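Local coordinates for protein ribulose-1,5-bisphosphate carboxylase/oxygenase large subunit (Rhodopseudomonas palustris, PDB 3QFW) that is a Rubisco-like protein with a TIM-barrel domain that probably binds magnesium and acts on a phosphorylated sugar substrate, as its relatives do, at residues G114-L119 against I242-A247; R123-A128 against G248-A253; T134-K139 against H153-G158. All blocks are in the same frame, centred on the assembly; numbering follows the deposited sequence.

Contact 1. Residues G114-L119 against I242-A247; sequences GPRVGL and IVKEAA
At the end of the TIM barrel where the strands begin, the loop leading into helix 118-126 meets the turn that follows helix 236-243, and Arg116 reaches across to Val243 and Lys244. The second partner is a type I beta turn from Val243 to Ala246, which lets the chain leave its helix and head for strand 250-253. Arg116 does not run straight out: its chain bends at chi2 (-44°) and again at chi3, which brings the guanidinium back beside its own loop. There Arg116 NH1 donates to Gly114 O at 2.8 Å, nearly in the guanidinium plane and onto a carbonyl lone pair, with an N-H...O angle of 159°. Phe112 O, at the end of helix 106-112, takes a second bond from NH1, and the two carbonyls should limit rotation of the group. Asp279 OD1 holds the same loop by accepting the backbone N-H groups of Val117 and Gly118.

Val243 presents CG1 to one face of the guanidinium, 3.9 Å above its plane and displaced from its centre. The same methyl lies 3.9 Å from Arg116 CG, so it touches the chain near its base as well as the guanidinium. Lys244 runs straight from CG onward and crosses the arginine with its aliphatic part. The two like charges stay apart, Arg116 NH2 to Lys244 NZ being 5.4 Å, whereas Arg116 NH2 lies 3.6 Å from Lys244 CG.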
loop_
_atom_site.group_PDB
_atom_site.type_symbol
_atom_site.label_atom_id
_atom_site.label_comp_id
_atom_site.label_asym_id
_atom_site.label_seq_id
_atom_site.Cartn_x
_atom_site.Cartn_y
_atom_site.Cartn_z
ATOM N N GLY B 114 12.458 -15.954 -0.336
ATOM C CA GLY B 114 11.208 -16.640 -0.601
ATOM C C GLY B 114 10.597 -17.355 0.588
ATOM O O GLY B 114 10.944 -17.085 1.737
ATOM N N PRO B 115 9.663 -18.276 0.318
ATOM C CA PRO B 115 8.929 -18.929 1.404
ATOM C C PRO B 115 9.848 -19.768 2.272
ATOM O O PRO B 115 10.652 -20.550 1.741
ATOM C CB PRO B 115 7.930 -19.825 0.663
ATOM C CG PRO B 115 7.775 -19.179 -0.675
ATOM C CD PRO B 115 9.135 -18.646 -1.004
ATOM N N ARG B 116 9.742 -19.604 3.590
ATOM C CA ARG B 116 10.568 -20.394 4.504
ATOM C C ARG B 116 10.006 -21.810 4.714
ATOM O O ARG B 116 10.744 -22.719 5.070
ATOM C CB ARG B 116 10.750 -19.693 5.859
ATOM C CG ARG B 116 11.036 -18.187 5.788
ATOM C CD ARG B 116 12.057 -17.848 4.734
ATOM N NE ARG B 116 12.996 -16.806 5.149
ATOM C CZ ARG B 116 13.290 -15.733 4.420
ATOM N NH1 ARG B 116 12.709 -15.545 3.244
ATOM N NH2 ARG B 116 14.173 -14.852 4.861
ATOM N N VAL B 117 8.701 -21.980 4.514
ATOM C CA VAL B 117 8.056 -23.278 4.712
ATOM C C VAL B 117 7.631 -23.845 3.362
ATOM O O VAL B 117 7.936 -24.994 3.022
ATOM C CB VAL B 117 6.820 -23.168 5.630
ATOM C CG1 VAL B 117 6.082 -24.517 5.700
ATOM C CG2 VAL B 117 7.219 -22.687 7.019
ATOM N N GLY B 118 6.916 -23.024 2.600
ATOM C CA GLY B 118 6.558 -23.344 1.236
ATOM C C GLY B 118 5.530 -24.456 1.084
ATOM O O GLY B 118 4.999 -25.004 2.063
ATOM N N LEU B 119 5.237 -24.770 -0.171
ATOM C CA LEU B 119 4.257 -25.791 -0.510
ATOM C C LEU B 119 4.612 -27.129 0.141
ATOM O O LEU B 119 3.755 -27.784 0.729
ATOM C CB LEU B 119 4.153 -25.935 -2.033
ATOM C CG LEU B 119 3.386 -27.128 -2.621
ATOM C CD1 LEU B 119 1.931 -27.128 -2.175
ATOM C CD2 LEU B 119 3.491 -27.105 -4.144
ATOM N N ILE B 242 8.619 -9.537 9.276
ATOM C CA ILE B 242 7.884 -10.537 10.051
ATOM C C ILE B 242 8.185 -11.945 9.551
ATOM O O ILE B 242 8.307 -12.882 10.345
ATOM C CB ILE B 242 6.356 -10.297 10.027
ATOM C CG1 ILE B 242 5.980 -9.192 11.011
ATOM C CG2 ILE B 242 5.599 -11.553 10.421
ATOM C CD1 ILE B 242 6.183 -9.570 12.474
ATOM N N VAL B 243 8.296 -12.101 8.235
ATOM C CA VAL B 243 8.631 -13.406 7.667
ATOM C C VAL B 243 9.927 -13.925 8.284
ATOM O O VAL B 243 10.038 -15.101 8.627
ATOM C CB VAL B 243 8.773 -13.331 6.130
ATOM C CG1 VAL B 243 9.514 -14.556 5.579
ATOM C CG2 VAL B 243 7.398 -13.181 5.475
ATOM N N LYS B 244 10.900 -13.034 8.434
ATOM C CA LYS B 244 12.187 -13.385 9.033
ATOM C C LYS B 244 12.123 -13.704 10.527
ATOM O O LYS B 244 13.084 -14.230 11.098
ATOM C CB LYS B 244 13.199 -12.268 8.780
ATOM C CG LYS B 244 13.788 -12.302 7.385
ATOM C CD LYS B 244 14.470 -10.998 7.056
ATOM C CE LYS B 244 15.054 -11.028 5.659
ATOM N NZ LYS B 244 15.629 -9.701 5.273
ATOM N N GLU B 245 10.997 -13.384 11.154
ATOM C CA GLU B 245 10.805 -13.631 12.582
ATOM C C GLU B 245 9.767 -14.731 12.825
ATOM O O GLU B 245 9.519 -15.143 13.965
ATOM C CB GLU B 245 10.414 -12.322 13.288
ATOM C CG GLU B 245 11.515 -11.256 13.240
ATOM C CD GLU B 245 11.071 -9.896 13.761
ATOM O OE1 GLU B 245 11.804 -8.905 13.534
ATOM O OE2 GLU B 245 9.994 -9.813 14.394
ATOM N N ALA B 246 9.179 -15.220 11.738
ATOM C CA ALA B 246 8.079 -16.181 11.808
ATOM C C ALA B 246 8.450 -17.515 12.480
ATOM O O ALA B 246 7.615 -18.139 13.130
ATOM C CB ALA B 246 7.497 -16.421 10.418
ATOM N N ALA B 247 9.690 -17.956 12.308
ATOM C CA ALA B 247 10.191 -19.126 13.034
ATOM C C ALA B 247 9.432 -20.431 12.760
ATOM O O ALA B 247 9.041 -21.139 13.694
ATOM C CB ALA B 247 10.215 -18.836 14.543
#

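Contact 2. Residues R123-A128 against G248-A253; sequences RTLTGA and GLVVVA
Arg123 NH1 is shared by two carbonyls, Ala128 O at 3.0 Å and Arg131 O, and it ties down the end of the helix from which Leu125 reaches across to Val250. The Ala128 oxygen lies in the guanidinium plane, but the donor approaches that carbonyl from above its plane and not along a lone pair. Asp337 forms a salt bridge with NH2, so the guanidinium has partners on two of its nitrogens. One turn on, Gly127 leaves the helix with a positive phi of 83°, and Ala128 N makes a weak bond of 3.3 Å to Thr126 OG1.

The contact itself is apolar and small. Leu125 sends CD1 against Val250 CG2 at 3.5 Å, tighter than ordinary methyl-to-methyl packing, while the two side chains run antiparallel alongside each other. Val250 holds CG1 anti to its backbone N (chi1 179°), which leaves CG2 to meet the leucine. Gly248 O lies more loosely, 4.4 Å from Leu125 CD1.

Helix 118-126 lies over the N-terminal end of the barrel, where the strands begin. Thr126 packs on Leu133 and Leu200, and Leu125 O accepts a bond from Arg198. Val250 also touches Leu200 and opens strand 250-253, which runs parallel between strands 226-229 and 280-284.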
loop_
_atom_site.group_PDB
_atom_site.type_symbol
_atom_site.label_atom_id
_atom_site.label_comp_id
_atom_site.label_asym_id
_atom_site.label_seq_id
_atom_site.Cartn_x
_atom_site.Cartn_y
_atom_site.Cartn_z
ATOM N N ARG B 123 2.474 -29.084 3.259
ATOM C CA ARG B 123 2.032 -30.467 3.062
ATOM C C ARG B 123 2.428 -31.332 4.249
ATOM O O ARG B 123 1.621 -32.113 4.765
ATOM C CB ARG B 123 2.610 -31.058 1.774
ATOM C CG ARG B 123 1.919 -30.568 0.514
ATOM C CD ARG B 123 2.285 -31.416 -0.695
ATOM N NE ARG B 123 1.521 -31.023 -1.873
ATOM C CZ ARG B 123 0.235 -31.304 -2.042
ATOM N NH1 ARG B 123 -0.423 -31.985 -1.110
ATOM N NH2 ARG B 123 -0.394 -30.905 -3.140
ATOM N N THR B 124 3.677 -31.191 4.675
ATOM C CA THR B 124 4.197 -31.995 5.775
ATOM C C THR B 124 3.488 -31.642 7.077
ATOM O O THR B 124 3.128 -32.515 7.861
ATOM C CB THR B 124 5.711 -31.794 5.951
ATOM O OG1 THR B 124 6.393 -32.165 4.749
ATOM C CG2 THR B 124 6.234 -32.625 7.115
ATOM N N LEU B 125 3.280 -30.348 7.311
ATOM C CA LEU B 125 2.640 -29.909 8.543
ATOM C C LEU B 125 1.192 -30.374 8.666
ATOM O O LEU B 125 0.717 -30.636 9.766
ATOM C CB LEU B 125 2.707 -28.374 8.659
ATOM C CG LEU B 125 4.083 -27.817 8.995
ATOM C CD1 LEU B 125 4.162 -26.256 8.815
ATOM C CD2 LEU B 125 4.424 -28.207 10.409
ATOM N N THR B 126 0.493 -30.452 7.539
ATOM C CA THR B 126 -0.948 -30.663 7.543
ATOM C C THR B 126 -1.270 -32.126 7.299
ATOM O O THR B 126 -2.397 -32.568 7.516
ATOM C CB THR B 126 -1.643 -29.842 6.446
ATOM O OG1 THR B 126 -1.140 -30.244 5.168
ATOM C CG2 THR B 126 -1.381 -28.327 6.637
ATOM N N GLY B 127 -0.273 -32.869 6.832
ATOM C CA GLY B 127 -0.465 -34.267 6.497
ATOM C C GLY B 127 -1.054 -34.499 5.117
ATOM O O GLY B 127 -1.439 -35.621 4.786
ATOM N N ALA B 128 -1.138 -33.450 4.304
ATOM C CA ALA B 128 -1.619 -33.620 2.934
ATOM C C ALA B 128 -0.459 -33.985 2.015
ATOM O O ALA B 128 0.281 -33.117 1.554
ATOM C CB ALA B 128 -2.335 -32.374 2.443
ATOM N N GLY B 248 9.233 -20.755 11.484
ATOM C CA GLY B 248 8.628 -22.023 11.111
ATOM C C GLY B 248 7.114 -22.006 11.045
ATOM O O GLY B 248 6.471 -23.039 10.784
ATOM N N LEU B 249 6.534 -20.838 11.306
ATOM C CA LEU B 249 5.101 -20.648 11.155
ATOM C C LEU B 249 4.763 -20.648 9.674
ATOM O O LEU B 249 5.559 -20.193 8.858
ATOM C CB LEU B 249 4.685 -19.296 11.747
ATOM C CG LEU B 249 4.825 -19.089 13.253
ATOM C CD1 LEU B 249 4.318 -17.705 13.645
ATOM C CD2 LEU B 249 4.066 -20.164 13.999
ATOM N N VAL B 250 3.588 -21.142 9.313
ATOM C CA VAL B 250 3.138 -20.979 7.939
ATOM C C VAL B 250 2.675 -19.525 7.777
ATOM O O VAL B 250 1.794 -19.058 8.510
ATOM C CB VAL B 250 2.014 -21.958 7.573
ATOM C CG1 VAL B 250 1.554 -21.726 6.145
ATOM C CG2 VAL B 250 2.487 -23.420 7.753
ATOM N N VAL B 251 3.278 -18.806 6.837
ATOM C CA VAL B 251 2.896 -17.407 6.608
ATOM C C VAL B 251 1.930 -17.311 5.440
ATOM O O VAL B 251 2.302 -17.568 4.292
ATOM C CB VAL B 251 4.105 -16.522 6.328
ATOM C CG1 VAL B 251 3.644 -15.067 5.986
ATOM C CG2 VAL B 251 5.045 -16.532 7.524
ATOM N N VAL B 252 0.690 -16.948 5.737
ATOM C CA VAL B 252 -0.352 -16.873 4.720
ATOM C C VAL B 252 -0.559 -15.404 4.363
ATOM O O VAL B 252 -0.875 -14.591 5.232
ATOM C CB VAL B 252 -1.687 -17.435 5.236
ATOM C CG1 VAL B 252 -2.729 -17.432 4.127
ATOM C CG2 VAL B 252 -1.510 -18.852 5.821
ATOM N N ALA B 253 -0.394 -15.064 3.092
ATOM C CA ALA B 253 -0.597 -13.686 2.669
ATOM C C ALA B 253 -2.034 -13.461 2.201
ATOM O O ALA B 253 -2.647 -14.348 1.603
ATOM C CB ALA B 253 0.397 -13.306 1.583
#

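Contact 3. Residues T134-K139 against H153-G158; sequences TASALK and HQLALG
Leu155 pushes both of its methyl groups toward the strand, CD1 and CD2 each lying 4.0 Å from Ser136 OG. The serine hydroxyl sits in front of the two methyl groups, equally far from each, because OG stands anti to the backbone N (chi1 -164°); Ser136 CB backs it up at 4.0 Å from Leu155 CD1. Leu138, two residues further along the same strand, leans in with its end: CD2 comes to 3.9 Å from Leu155 CD1, the two leucines crossing at a slant. No hydrogen bond spans the contact, so it is held by van der Waals packing, with Ser136, Leu138 and Leu155 all buried.

These residues belong to the beta-alpha-beta crossover formed by strand 133-138, helix 145-157 and strand 162-165, which is the first such unit of the TIM barrel in chain order. The helix runs back against the strand almost exactly antiparallel (173°), with the two short axes 9.9 Å apart. Strand 162-165 lies beside strand 133-138, and its Ile163 touches both Leu155 and Leu138. Val184 of helix 177-195 packs on Leu138 as well.

Further out, helix 145-157 is held to its neighbours by His153, whose ND1 bonds Ala187 O, and by Gln154 O, which accepts from Thr354 OG1. At the strand's exit end, Lys139 NZ makes a salt bridge to Glu35 of the second subunit.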
loop_
_atom_site.group_PDB
_atom_site.type_symbol
_atom_site.label_atom_id
_atom_site.label_comp_id
_atom_site.label_asym_id
_atom_site.label_seq_id
_atom_site.Cartn_x
_atom_site.Cartn_y
_atom_site.Cartn_z
ATOM N N THR B 134 -7.335 -27.793 1.974
ATOM C CA THR B 134 -8.570 -27.068 2.234
ATOM C C THR B 134 -8.365 -25.999 3.306
ATOM O O THR B 134 -7.561 -26.165 4.230
ATOM C CB THR B 134 -9.697 -28.018 2.704
ATOM O OG1 THR B 134 -9.394 -28.506 4.017
ATOM C CG2 THR B 134 -9.851 -29.206 1.751
ATOM N N ALA B 135 -9.085 -24.891 3.172
ATOM C CA ALA B 135 -9.057 -23.846 4.190
ATOM C C ALA B 135 -10.443 -23.265 4.384
ATOM O O ALA B 135 -11.285 -23.333 3.485
ATOM C CB ALA B 135 -8.073 -22.737 3.794
ATOM N N SER B 136 -10.669 -22.675 5.553
ATOM C CA SER B 136 -11.858 -21.868 5.787
ATOM C C SER B 136 -11.510 -20.634 6.602
ATOM O O SER B 136 -10.466 -20.578 7.260
ATOM C CB SER B 136 -12.930 -22.669 6.521
ATOM O OG SER B 136 -14.186 -22.022 6.432
ATOM N N ALA B 137 -12.389 -19.641 6.562
ATOM C CA ALA B 137 -12.175 -18.436 7.347
ATOM C C ALA B 137 -13.167 -18.370 8.496
ATOM O O ALA B 137 -14.269 -18.920 8.414
ATOM C CB ALA B 137 -12.274 -17.187 6.468
ATOM N N LEU B 138 -12.751 -17.719 9.577
ATOM C CA LEU B 138 -13.627 -17.450 10.705
ATOM C C LEU B 138 -14.357 -16.127 10.473
ATOM O O LEU B 138 -13.738 -15.068 10.407
ATOM C CB LEU B 138 -12.821 -17.370 12.001
ATOM C CG LEU B 138 -12.010 -18.603 12.398
ATOM C CD1 LEU B 138 -11.305 -18.337 13.714
ATOM C CD2 LEU B 138 -12.888 -19.869 12.481
ATOM N N LYS B 139 -15.672 -16.225 10.325
ATOM C CA LYS B 139 -16.554 -15.092 10.092
ATOM C C LYS B 139 -17.852 -15.414 10.806
ATOM O O LYS B 139 -18.185 -16.595 10.972
ATOM C CB LYS B 139 -16.833 -14.950 8.596
ATOM C CG LYS B 139 -15.589 -14.848 7.735
ATOM C CD LYS B 139 -15.940 -14.707 6.265
ATOM C CE LYS B 139 -14.708 -14.336 5.448
ATOM N NZ LYS B 139 -15.004 -14.195 3.992
ATOM N N HIS B 153 -13.499 -24.931 16.006
ATOM C CA HIS B 153 -13.526 -26.304 16.496
ATOM C C HIS B 153 -14.311 -27.191 15.529
ATOM O O HIS B 153 -13.878 -28.292 15.172
ATOM C CB HIS B 153 -14.131 -26.349 17.901
ATOM C CG HIS B 153 -14.014 -27.686 18.574
ATOM N ND1 HIS B 153 -12.852 -28.120 19.178
ATOM C CD2 HIS B 153 -14.921 -28.678 18.747
ATOM C CE1 HIS B 153 -13.048 -29.321 19.695
ATOM N NE2 HIS B 153 -14.294 -29.682 19.443
ATOM N N GLN B 154 -15.469 -26.700 15.099
ATOM C CA GLN B 154 -16.296 -27.449 14.166
ATOM C C GLN B 154 -15.585 -27.630 12.826
ATOM O O GLN B 154 -15.609 -28.706 12.251
ATOM C CB GLN B 154 -17.665 -26.793 13.999
ATOM C CG GLN B 154 -18.468 -26.765 15.293
ATOM C CD GLN B 154 -19.596 -25.749 15.273
ATOM O OE1 GLN B 154 -20.601 -25.926 14.584
ATOM N NE2 GLN B 154 -19.432 -24.673 16.036
ATOM N N LEU B 155 -14.925 -26.582 12.340
ATOM C CA LEU B 155 -14.188 -26.689 11.083
ATOM C C LEU B 155 -13.051 -27.713 11.187
ATOM O O LEU B 155 -12.912 -28.597 10.339
ATOM C CB LEU B 155 -13.650 -25.314 10.663
ATOM C CG LEU B 155 -14.759 -24.292 10.404
ATOM C CD1 LEU B 155 -14.198 -22.861 10.340
ATOM C CD2 LEU B 155 -15.527 -24.646 9.139
ATOM N N ALA B 156 -12.249 -27.593 12.240
ATOM C CA ALA B 156 -11.097 -28.470 12.428
ATOM C C ALA B 156 -11.544 -29.921 12.611
ATOM O O ALA B 156 -10.885 -30.854 12.147
ATOM C CB ALA B 156 -10.264 -27.997 13.619
ATOM N N LEU B 157 -12.684 -30.103 13.263
ATOM C CA LEU B 157 -13.264 -31.433 13.418
ATOM C C LEU B 157 -13.554 -32.073 12.062
ATOM O O LEU B 157 -13.499 -33.290 11.926
ATOM C CB LEU B 157 -14.537 -31.384 14.273
ATOM C CG LEU B 157 -14.360 -31.682 15.767
ATOM C CD1 LEU B 157 -15.712 -31.733 16.474
ATOM C CD2 LEU B 157 -13.617 -32.999 15.957
ATOM N N GLY B 158 -13.843 -31.242 11.064
ATOM C CA GLY B 158 -14.159 -31.711 9.727
ATOM C C GLY B 158 -12.959 -32.051 8.865
ATOM O O GLY B 158 -13.105 -32.567 7.755
#

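How the contacts relate
Contacts 1 and 2 adjoin, their centres 10 Å apart, and both use helix 118-126; their other halves follow one another through helix 236-243 and strand 250-253. Val117 and Leu125 touch through methyl groups, and Val117 CG2 also packs on Leu249 O. Asp279 serves both, its OD1 bonding the 114-119 loop and its OD2 the N-H of Val251. Along the chain the segments of contacts 1 and 2 alternate, and contact 3 is nested inside both loops, 23 Å from contact 1 and 15 Å from contact 2 between centres, without touching either. Together they join the helix over the barrel's N-terminal end to strand 250-253, its fifth in chain order, and fasten the first strand to its helix.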